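Local coordinates for protein tryptophan synthase alpha chain (Campylobacter jejuni, PDB 3THA) that probably catalyses, as the alpha subunit of tryptophan synthase, the aldol cleavage of indoleglycerol phosphate to indole and glyceraldehyde 3-phosphate, at residues Y51-A56 with I67-G72; L81-K86 with K113-C118; K159-A164 with K192-F197. All blocks are in the same frame, centred on the assembly; numbering follows the deposited sequence.

Contact 1: Y51-A56 with I67-G72; sequences YSDPIA and IALDQG
Tyr51 meets the last turn of helix 60-70 through its backbone: its carbonyl O lies 3.6 Å from CD2 of Leu69. Its CB points away from that helix, and the side chain touches Asn98, Leu99 and Ser102 of helix 97-103. At Ser52 the main chain again makes the contact, with the carbonyl C 3.9 Å from Leu69 CD1. Leu69 CD1 also reaches Asp53, lying 3.5 Å from Asp53 N, and the same CD1 is 3.8 Å from Asp53 CB. The two methyls of Leu69 lie against successive parts of the chain, CD2 at Tyr51 and CD1 at Ser52 and Asp53; CG anti to its own carbonyl carbon (chi1 -72°) sends both toward the 51-53 backbone. These residues belong to the loop after strand 44-48 of the TIM barrel, on the strands' C-terminal side, and Asp57, a predicted proton acceptor, follows a little later, its side chain about 10 Å from that of Asp53. The Asp53 carboxylate has partners beyond the leucine: OD2 forms a salt bridge with Lys66, and OD1 a hydrogen bond with Ser149 OG of the second subunit. Pro54 touches earlier turns of the same helix, at Ala62 and Ala65.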
loop_
_atom_site.group_PDB
_atom_site.type_symbol
_atom_site.label_atom_id
_atom_site.label_comp_id
_atom_site.label_asym_id
_atom_site.label_seq_id
_atom_site.Cartn_x
_atom_site.Cartn_y
_atom_site.Cartn_z
ATOM N N TYR B 51 9.264 4.602 5.562
ATOM C CA TYR B 51 9.256 5.542 6.720
ATOM C C TYR B 51 8.538 4.942 7.922
ATOM O O TYR B 51 9.121 4.864 9.005
ATOM C CB TYR B 51 8.689 6.949 6.389
ATOM C CG TYR B 51 8.454 7.819 7.629
ATOM C CD1 TYR B 51 7.166 8.135 8.034
ATOM C CD2 TYR B 51 9.529 8.271 8.427
ATOM C CE1 TYR B 51 6.913 8.908 9.174
ATOM C CE2 TYR B 51 9.294 9.043 9.588
ATOM C CZ TYR B 51 7.970 9.362 9.949
ATOM O OH TYR B 51 7.673 10.118 11.075
ATOM N N SER B 52 7.273 4.566 7.710
ATOM C CA SER B 52 6.494 3.824 8.698
ATOM C C SER B 52 6.225 2.417 8.170
ATOM O O SER B 52 5.917 2.230 6.985
ATOM C CB SER B 52 5.173 4.540 9.017
ATOM O OG SER B 52 5.354 5.578 9.971
ATOM N N ASP B 53 6.338 1.429 9.052
ATOM C CA ASP B 53 6.147 0.042 8.629
ATOM C C ASP B 53 4.795 -0.192 7.941
ATOM O O ASP B 53 3.757 0.124 8.500
ATOM C CB ASP B 53 6.343 -0.927 9.783
ATOM C CG ASP B 53 6.320 -2.373 9.330
ATOM O OD1 ASP B 53 6.690 -3.283 10.126
ATOM O OD2 ASP B 53 5.933 -2.597 8.160
ATOM N N PRO B 54 4.827 -0.720 6.701
ATOM C CA PRO B 54 3.655 -1.160 5.923
ATOM C C PRO B 54 2.647 -2.037 6.639
ATOM O O PRO B 54 2.976 -3.087 7.169
ATOM C CB PRO B 54 4.284 -1.936 4.791
ATOM C CG PRO B 54 5.542 -1.110 4.518
ATOM C CD PRO B 54 6.034 -0.645 5.851
ATOM N N ILE B 55 1.401 -1.592 6.589
ATOM C CA ILE B 55 0.292 -2.185 7.295
ATOM C C ILE B 55 -0.194 -3.482 6.679
ATOM O O ILE B 55 -0.927 -4.252 7.315
ATOM C CB ILE B 55 -0.862 -1.197 7.296
ATOM C CG1 ILE B 55 -1.863 -1.556 8.382
ATOM C CG2 ILE B 55 -1.497 -1.134 5.909
ATOM C CD1 ILE B 55 -2.563 -0.341 8.933
ATOM N N ALA B 56 0.159 -3.674 5.420
ATOM C CA ALA B 56 -0.050 -4.914 4.662
ATOM C C ALA B 56 -0.136 -6.269 5.453
ATOM O O ALA B 56 -0.009 -6.297 6.691
ATOM C CB ALA B 56 1.048 -4.972 3.606
ATOM N N ILE B 67 12.298 -5.010 6.705
ATOM C CA ILE B 67 13.714 -5.346 6.737
ATOM C C ILE B 67 14.553 -4.085 6.680
ATOM O O ILE B 67 15.454 -3.917 7.498
ATOM C CB ILE B 67 14.108 -6.345 5.660
ATOM C CG1 ILE B 67 13.435 -7.706 5.954
ATOM C CG2 ILE B 67 15.612 -6.548 5.689
ATOM C CD1 ILE B 67 13.091 -8.574 4.724
ATOM N N ALA B 68 14.238 -3.170 5.755
ATOM C CA ALA B 68 14.999 -1.952 5.670
ATOM C C ALA B 68 14.907 -1.226 7.010
ATOM O O ALA B 68 15.947 -0.754 7.542
ATOM C CB ALA B 68 14.465 -1.064 4.554
ATOM N N LEU B 69 13.675 -1.145 7.546
ATOM C CA LEU B 69 13.399 -0.341 8.747
ATOM C C LEU B 69 14.133 -0.834 9.978
ATOM O O LEU B 69 14.770 -0.042 10.676
ATOM C CB LEU B 69 11.894 -0.209 9.061
ATOM C CG LEU B 69 11.074 0.685 8.141
ATOM C CD1 LEU B 69 9.583 0.426 8.430
ATOM C CD2 LEU B 69 11.450 2.158 8.293
ATOM N N ASP B 70 14.081 -2.126 10.250
ATOM C CA ASP B 70 14.794 -2.629 11.436
ATOM C C ASP B 70 16.326 -2.669 11.247
ATOM O O ASP B 70 17.088 -2.787 12.213
ATOM C CB ASP B 70 14.299 -4.011 11.821
ATOM C CG ASP B 70 15.127 -5.087 11.210
ATOM O OD1 ASP B 70 15.586 -5.973 11.966
ATOM O OD2 ASP B 70 15.341 -5.025 9.976
ATOM N N GLN B 71 16.741 -2.588 9.984
ATOM C CA GLN B 71 18.107 -2.595 9.574
ATOM C C GLN B 71 18.575 -1.126 9.738
ATOM O O GLN B 71 19.782 -0.821 9.722
ATOM C CB GLN B 71 18.096 -3.094 8.135
ATOM C CG GLN B 71 19.366 -3.213 7.406
ATOM C CD GLN B 71 20.203 -4.423 7.782
ATOM O OE1 GLN B 71 19.707 -5.529 8.019
ATOM N NE2 GLN B 71 21.490 -4.214 7.810
ATOM N N GLY B 72 17.605 -0.211 9.922
ATOM C CA GLY B 72 17.909 1.155 10.375
ATOM C C GLY B 72 17.882 2.143 9.236
ATOM O O GLY B 72 18.160 3.325 9.444
#

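Contact 2: L81-K86 with K113-C118; sequences LLARIK and KSLGIC
This contact lies in the outer helical layer of the TIM barrel, where the C-terminal end of helix 75-83 packs on the turn joining helix 105-114 to strand 117-121. The backbones come nearest at Ala83 and Leu115, whose CA atoms are 6.3 Å apart. Leu115 touches both Leu82 and Ala83. Its CD2 methyl is equidistant from two atoms of Ala83, 3.8 Å from CA and 3.8 Å from CB, while its CB faces Leu82 CB at 4.2 Å. Deeper in, the tip of Leu82 meets the tip of Ile117, with CD1 to CD1 at 3.9 Å, and these two side chains cross at about a right angle. With CG1 anti to the carbonyl carbon of Ile117 (chi1 -54°) and chi2 at -82°, CD1 comes nearer the helix than the direction of its CB suggests. Gly116, at a positive phi, closes the preceding helix in a Schellman motif, with its N bonded to Lys113 O at 3.3 Å. Leu82 and Ile117 also both touch Leu47 and Phe93 of the neighbouring barrel strands, so the seam continues into the layer between helices and sheet. No hydrogen bond crosses between the segments; the contact is made by aliphatic carbons alone, so here the attraction is probably apolar burial, 184 Å² over both sides, while Arg84 bridges to Glu31 of helix 27-35.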
loop_
_atom_site.group_PDB
_atom_site.type_symbol
_atom_site.label_atom_id
_atom_site.label_comp_id
_atom_site.label_asym_id
_atom_site.label_seq_id
_atom_site.Cartn_x
_atom_site.Cartn_y
_atom_site.Cartn_z
ATOM N N LEU B 81 23.373 7.871 1.050
ATOM C CA LEU B 81 23.706 6.915 0.009
ATOM C C LEU B 81 23.690 7.470 -1.410
ATOM O O LEU B 81 24.599 7.191 -2.200
ATOM C CB LEU B 81 22.710 5.763 0.084
ATOM C CG LEU B 81 22.688 4.782 -1.069
ATOM C CD1 LEU B 81 24.010 4.027 -1.113
ATOM C CD2 LEU B 81 21.536 3.866 -0.814
ATOM N N LEU B 82 22.643 8.209 -1.739
ATOM C CA LEU B 82 22.544 8.879 -3.035
ATOM C C LEU B 82 23.716 9.787 -3.358
ATOM O O LEU B 82 24.033 9.963 -4.519
ATOM C CB LEU B 82 21.245 9.655 -3.143
ATOM C CG LEU B 82 20.092 8.689 -3.312
ATOM C CD1 LEU B 82 18.788 9.444 -3.171
ATOM C CD2 LEU B 82 20.209 7.971 -4.681
ATOM N N ALA B 83 24.388 10.311 -2.334
ATOM C CA ALA B 83 25.488 11.249 -2.539
ATOM C C ALA B 83 26.756 10.508 -2.887
ATOM O O ALA B 83 27.648 11.083 -3.504
ATOM C CB ALA B 83 25.711 12.079 -1.319
ATOM N N ARG B 84 26.855 9.241 -2.490
ATOM C CA ARG B 84 28.020 8.460 -2.881
ATOM C C ARG B 84 27.862 7.648 -4.169
ATOM O O ARG B 84 28.732 6.878 -4.515
ATOM C CB ARG B 84 28.595 7.606 -1.736
ATOM C CG ARG B 84 27.722 7.376 -0.545
ATOM C CD ARG B 84 28.447 6.478 0.473
ATOM N NE ARG B 84 27.543 5.423 0.908
ATOM C CZ ARG B 84 26.675 5.559 1.891
ATOM N NH1 ARG B 84 25.855 4.554 2.205
ATOM N NH2 ARG B 84 26.628 6.695 2.566
ATOM N N ILE B 85 26.771 7.866 -4.889
ATOM C CA ILE B 85 26.429 7.067 -6.057
ATOM C C ILE B 85 26.676 7.846 -7.334
ATOM O O ILE B 85 26.296 9.018 -7.433
ATOM C CB ILE B 85 24.923 6.614 -5.951
ATOM C CG1 ILE B 85 24.843 5.367 -5.092
ATOM C CG2 ILE B 85 24.225 6.424 -7.324
ATOM C CD1 ILE B 85 26.064 4.591 -5.116
ATOM N N LYS B 86 27.300 7.204 -8.311
ATOM C CA LYS B 86 27.360 7.818 -9.618
ATOM C C LYS B 86 26.690 6.947 -10.667
ATOM O O LYS B 86 27.088 5.809 -10.911
ATOM C CB LYS B 86 28.803 8.200 -10.015
ATOM C CG LYS B 86 28.919 9.225 -11.229
ATOM C CD LYS B 86 27.763 10.288 -11.283
ATOM C CE LYS B 86 27.900 11.259 -12.499
ATOM N NZ LYS B 86 26.641 12.078 -12.751
ATOM N N LYS B 113 16.354 16.909 -5.326
ATOM C CA LYS B 113 16.844 17.518 -6.570
ATOM C C LYS B 113 18.355 17.713 -6.580
ATOM O O LYS B 113 19.003 17.536 -7.611
ATOM C CB LYS B 113 16.125 18.847 -6.848
ATOM C CG LYS B 113 16.630 19.664 -8.069
ATOM C CD LYS B 113 16.196 19.028 -9.398
ATOM C CE LYS B 113 16.413 19.955 -10.588
ATOM N NZ LYS B 113 15.898 19.326 -11.842
ATOM N N SER B 114 18.924 18.083 -5.441
ATOM C CA SER B 114 20.372 18.252 -5.381
ATOM C C SER B 114 21.062 16.908 -5.528
ATOM O O SER B 114 22.227 16.848 -5.915
ATOM C CB SER B 114 20.806 18.946 -4.094
ATOM O OG SER B 114 20.456 18.190 -2.952
ATOM N N LEU B 115 20.328 15.824 -5.264
ATOM C CA LEU B 115 20.893 14.492 -5.352
ATOM C C LEU B 115 20.548 13.757 -6.628
ATOM O O LEU B 115 20.589 12.523 -6.635
ATOM C CB LEU B 115 20.507 13.652 -4.118
ATOM C CG LEU B 115 21.340 14.215 -2.947
ATOM C CD1 LEU B 115 20.823 13.748 -1.640
ATOM C CD2 LEU B 115 22.887 13.969 -3.061
ATOM N N GLY B 116 20.178 14.499 -7.672
ATOM C CA GLY B 116 19.865 13.920 -8.988
ATOM C C GLY B 116 18.543 13.161 -9.164
ATOM O O GLY B 116 18.301 12.515 -10.213
ATOM N N ILE B 117 17.693 13.191 -8.150
ATOM C CA ILE B 117 16.335 12.695 -8.302
ATOM C C ILE B 117 15.565 13.664 -9.220
ATOM O O ILE B 117 15.618 14.895 -9.042
ATOM C CB ILE B 117 15.627 12.586 -6.942
ATOM C CG1 ILE B 117 16.470 11.739 -5.956
ATOM C CG2 ILE B 117 14.148 12.143 -7.128
ATOM C CD1 ILE B 117 16.356 10.190 -6.062
ATOM N N CYS B 118 14.849 13.105 -10.194
ATOM C CA CYS B 118 14.221 13.913 -11.239
ATOM C C CYS B 118 12.705 13.869 -11.160
ATOM O O CYS B 118 12.047 14.624 -11.869
ATOM C CB CYS B 118 14.689 13.437 -12.626
ATOM S SG CYS B 118 13.950 11.851 -13.087
#

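Contact 3: K159-A164 with K192-F197; sequences KLVKHA and KEIRSF
The carbonyl O of Glu193 is gripped twice by Ser196: OG donates to Glu193 O at 3.1 Å, and the backbone N of Ser196 adds a weak bond to the same oxygen. The hydroxyl approaches off the C=O direction (C=O...donor angle 139°), tilted 19° from the carbonyl plane. Together with Ser196 N to Lys192 O at 3.1 Å and Phe197 N to Ile194 O at 2.8 Å, these bonds close the last turn of helix 180-195, and Phe197, just beyond it, meets the end of helix 154-161. There the closest apolar approach is from CG2 of Val161 to CB of Phe197, 3.6 Å. The aromatic ring does not follow this contact: with CG anti to the carbonyl carbon (chi1 -65°), the side chain leads away and touches Lys154 and Lys158 of helix 154-161, while Ser196 OG sits over one ring face, offset toward the rim. The other branch of Val161, CG1, faces Ile194 CG2 more loosely at 4.3 Å. At the surface, Lys162 CA comes 3.9 Å from Phe197 O, within the type I turn from Val161 to Ala164, closed by Ala164 N to Val161 O. On the inner side Val161 and Ile194 both touch Ile168. Neighbouring helices whose ends meet over a strand between them in sequence fit the outer layer of the beta/alpha (TIM) barrel.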
loop_
_atom_site.group_PDB
_atom_site.type_symbol
_atom_site.label_atom_id
_atom_site.label_comp_id
_atom_site.label_asym_id
_atom_site.label_seq_id
_atom_site.Cartn_x
_atom_site.Cartn_y
_atom_site.Cartn_z
ATOM N N LYS B 159 -8.005 16.462 -17.920
ATOM C CA LYS B 159 -7.638 17.327 -16.819
ATOM C C LYS B 159 -6.334 16.927 -16.062
ATOM O O LYS B 159 -5.539 17.799 -15.688
ATOM C CB LYS B 159 -8.836 17.463 -15.880
ATOM C CG LYS B 159 -8.513 18.014 -14.537
ATOM C CD LYS B 159 -9.688 17.875 -13.556
ATOM C CE LYS B 159 -9.194 18.055 -12.097
ATOM N NZ LYS B 159 -8.568 19.412 -11.870
ATOM N N LEU B 160 -6.084 15.636 -15.848
ATOM C CA LEU B 160 -4.860 15.242 -15.135
ATOM C C LEU B 160 -3.605 15.413 -15.984
ATOM O O LEU B 160 -2.530 15.748 -15.450
ATOM C CB LEU B 160 -4.964 13.815 -14.619
ATOM C CG LEU B 160 -5.867 13.664 -13.389
ATOM C CD1 LEU B 160 -6.404 12.234 -13.301
ATOM C CD2 LEU B 160 -5.139 14.038 -12.087
ATOM N N VAL B 161 -3.722 15.200 -17.293
ATOM C CA VAL B 161 -2.510 15.128 -18.102
ATOM C C VAL B 161 -2.172 16.379 -18.889
ATOM O O VAL B 161 -1.021 16.617 -19.205
ATOM C CB VAL B 161 -2.461 13.887 -19.025
ATOM C CG1 VAL B 161 -2.674 12.626 -18.211
ATOM C CG2 VAL B 161 -3.467 13.988 -20.142
ATOM N N LYS B 162 -3.162 17.196 -19.199
ATOM C CA LYS B 162 -2.916 18.355 -20.068
ATOM C C LYS B 162 -1.726 19.172 -19.569
ATOM O O LYS B 162 -0.951 19.691 -20.377
ATOM C CB LYS B 162 -4.166 19.231 -20.168
ATOM C CG LYS B 162 -4.126 20.292 -21.239
ATOM C CD LYS B 162 -5.233 21.345 -21.025
ATOM C CE LYS B 162 -5.058 22.545 -21.972
ATOM N NZ LYS B 162 -5.984 22.440 -23.114
ATOM N N HIS B 163 -1.582 19.249 -18.245
ATOM C CA HIS B 163 -0.558 20.075 -17.601
ATOM C C HIS B 163 0.472 19.289 -16.786
ATOM O O HIS B 163 1.128 19.873 -15.918
ATOM C CB HIS B 163 -1.224 21.116 -16.689
ATOM C CG HIS B 163 -2.042 22.136 -17.430
ATOM N ND1 HIS B 163 -1.611 22.741 -18.598
ATOM C CD2 HIS B 163 -3.257 22.674 -17.159
ATOM C CE1 HIS B 163 -2.535 23.589 -19.023
ATOM N NE2 HIS B 163 -3.543 23.572 -18.165
ATOM N N ALA B 164 0.608 17.983 -17.048
ATOM C CA ALA B 164 1.495 17.107 -16.265
ATOM C C ALA B 164 2.948 17.229 -16.711
ATOM O O ALA B 164 3.227 17.849 -17.713
ATOM C CB ALA B 164 1.052 15.668 -16.378
ATOM N N LYS B 192 -3.878 5.663 -26.669
ATOM C CA LYS B 192 -4.377 6.548 -27.709
ATOM C C LYS B 192 -5.103 7.772 -27.117
ATOM O O LYS B 192 -4.853 8.922 -27.506
ATOM C CB LYS B 192 -5.327 5.762 -28.619
ATOM C CG LYS B 192 -5.636 6.458 -29.983
ATOM C CD LYS B 192 -6.513 5.646 -30.900
ATOM C CE LYS B 192 -6.111 5.931 -32.348
ATOM N NZ LYS B 192 -7.207 5.777 -33.359
ATOM N N GLU B 193 -5.990 7.525 -26.157
ATOM C CA GLU B 193 -6.778 8.566 -25.532
ATOM C C GLU B 193 -5.867 9.581 -24.835
ATOM O O GLU B 193 -6.016 10.790 -25.024
ATOM C CB GLU B 193 -7.781 7.931 -24.553
ATOM C CG GLU B 193 -8.594 8.922 -23.745
ATOM C CD GLU B 193 -9.609 8.269 -22.839
ATOM O OE1 GLU B 193 -9.498 8.430 -21.617
ATOM O OE2 GLU B 193 -10.541 7.616 -23.333
ATOM N N ILE B 194 -4.920 9.090 -24.038
ATOM C CA ILE B 194 -3.992 9.954 -23.347
ATOM C C ILE B 194 -3.189 10.721 -24.378
ATOM O O ILE B 194 -3.027 11.945 -24.257
ATOM C CB ILE B 194 -3.034 9.167 -22.469
ATOM C CG1 ILE B 194 -3.820 8.283 -21.512
ATOM C CG2 ILE B 194 -2.122 10.116 -21.695
ATOM C CD1 ILE B 194 -3.030 7.171 -20.885
ATOM N N ARG B 195 -2.703 10.016 -25.400
ATOM C CA ARG B 195 -1.941 10.672 -26.454
ATOM C C ARG B 195 -2.654 11.899 -26.987
ATOM O O ARG B 195 -2.010 12.922 -27.210
ATOM C CB ARG B 195 -1.573 9.716 -27.592
ATOM C CG ARG B 195 -0.109 9.355 -27.566
ATOM C CD ARG B 195 0.174 7.958 -28.092
ATOM N NE ARG B 195 1.441 7.468 -27.537
ATOM C CZ ARG B 195 1.932 6.237 -27.683
ATOM N NH1 ARG B 195 1.273 5.310 -28.388
ATOM N NH2 ARG B 195 3.099 5.937 -27.112
ATOM N N SER B 196 -3.972 11.838 -27.162
ATOM C CA SER B 196 -4.658 12.984 -27.730
ATOM C C SER B 196 -4.789 14.202 -26.786
ATOM O O SER B 196 -5.431 15.183 -27.152
ATOM C CB SER B 196 -6.031 12.579 -28.263
ATOM O OG SER B 196 -7.021 12.709 -27.253
ATOM N N PHE B 197 -4.179 14.129 -25.601
ATOM C CA PHE B 197 -4.218 15.197 -24.584
ATOM C C PHE B 197 -2.819 15.678 -24.156
ATOM O O PHE B 197 -2.643 16.826 -23.691
ATOM C CB PHE B 197 -4.959 14.711 -23.336
ATOM C CG PHE B 197 -6.424 14.401 -23.566
ATOM C CD1 PHE B 197 -7.202 15.193 -24.423
ATOM C CD2 PHE B 197 -7.033 13.344 -22.897
ATOM C CE1 PHE B 197 -8.559 14.912 -24.657
ATOM C CE2 PHE B 197 -8.395 13.061 -23.105
ATOM C CZ PHE B 197 -9.167 13.859 -24.001
#

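Along the chain the three contacts come in series, and all lie in one eight-stranded parallel barrel. Contacts 1 and 2 have centres about 22 Å apart and involve successive helices, 60-70 and 75-83. The centre of contact 3 is about 36 Å from that of contact 1, on the opposite side of the chain's centre, and about 30 Å from that of contact 2; none touches another. Contact 1 involves a loop leaving a strand, on the side that carries the predicted proton acceptor Asp57 and meets the second subunit. Contacts 2 and 3 lie at the other end, joining helix 75-83 to the turn before strand 117-121 and the ends of helices 154-161 and 180-195, respectively.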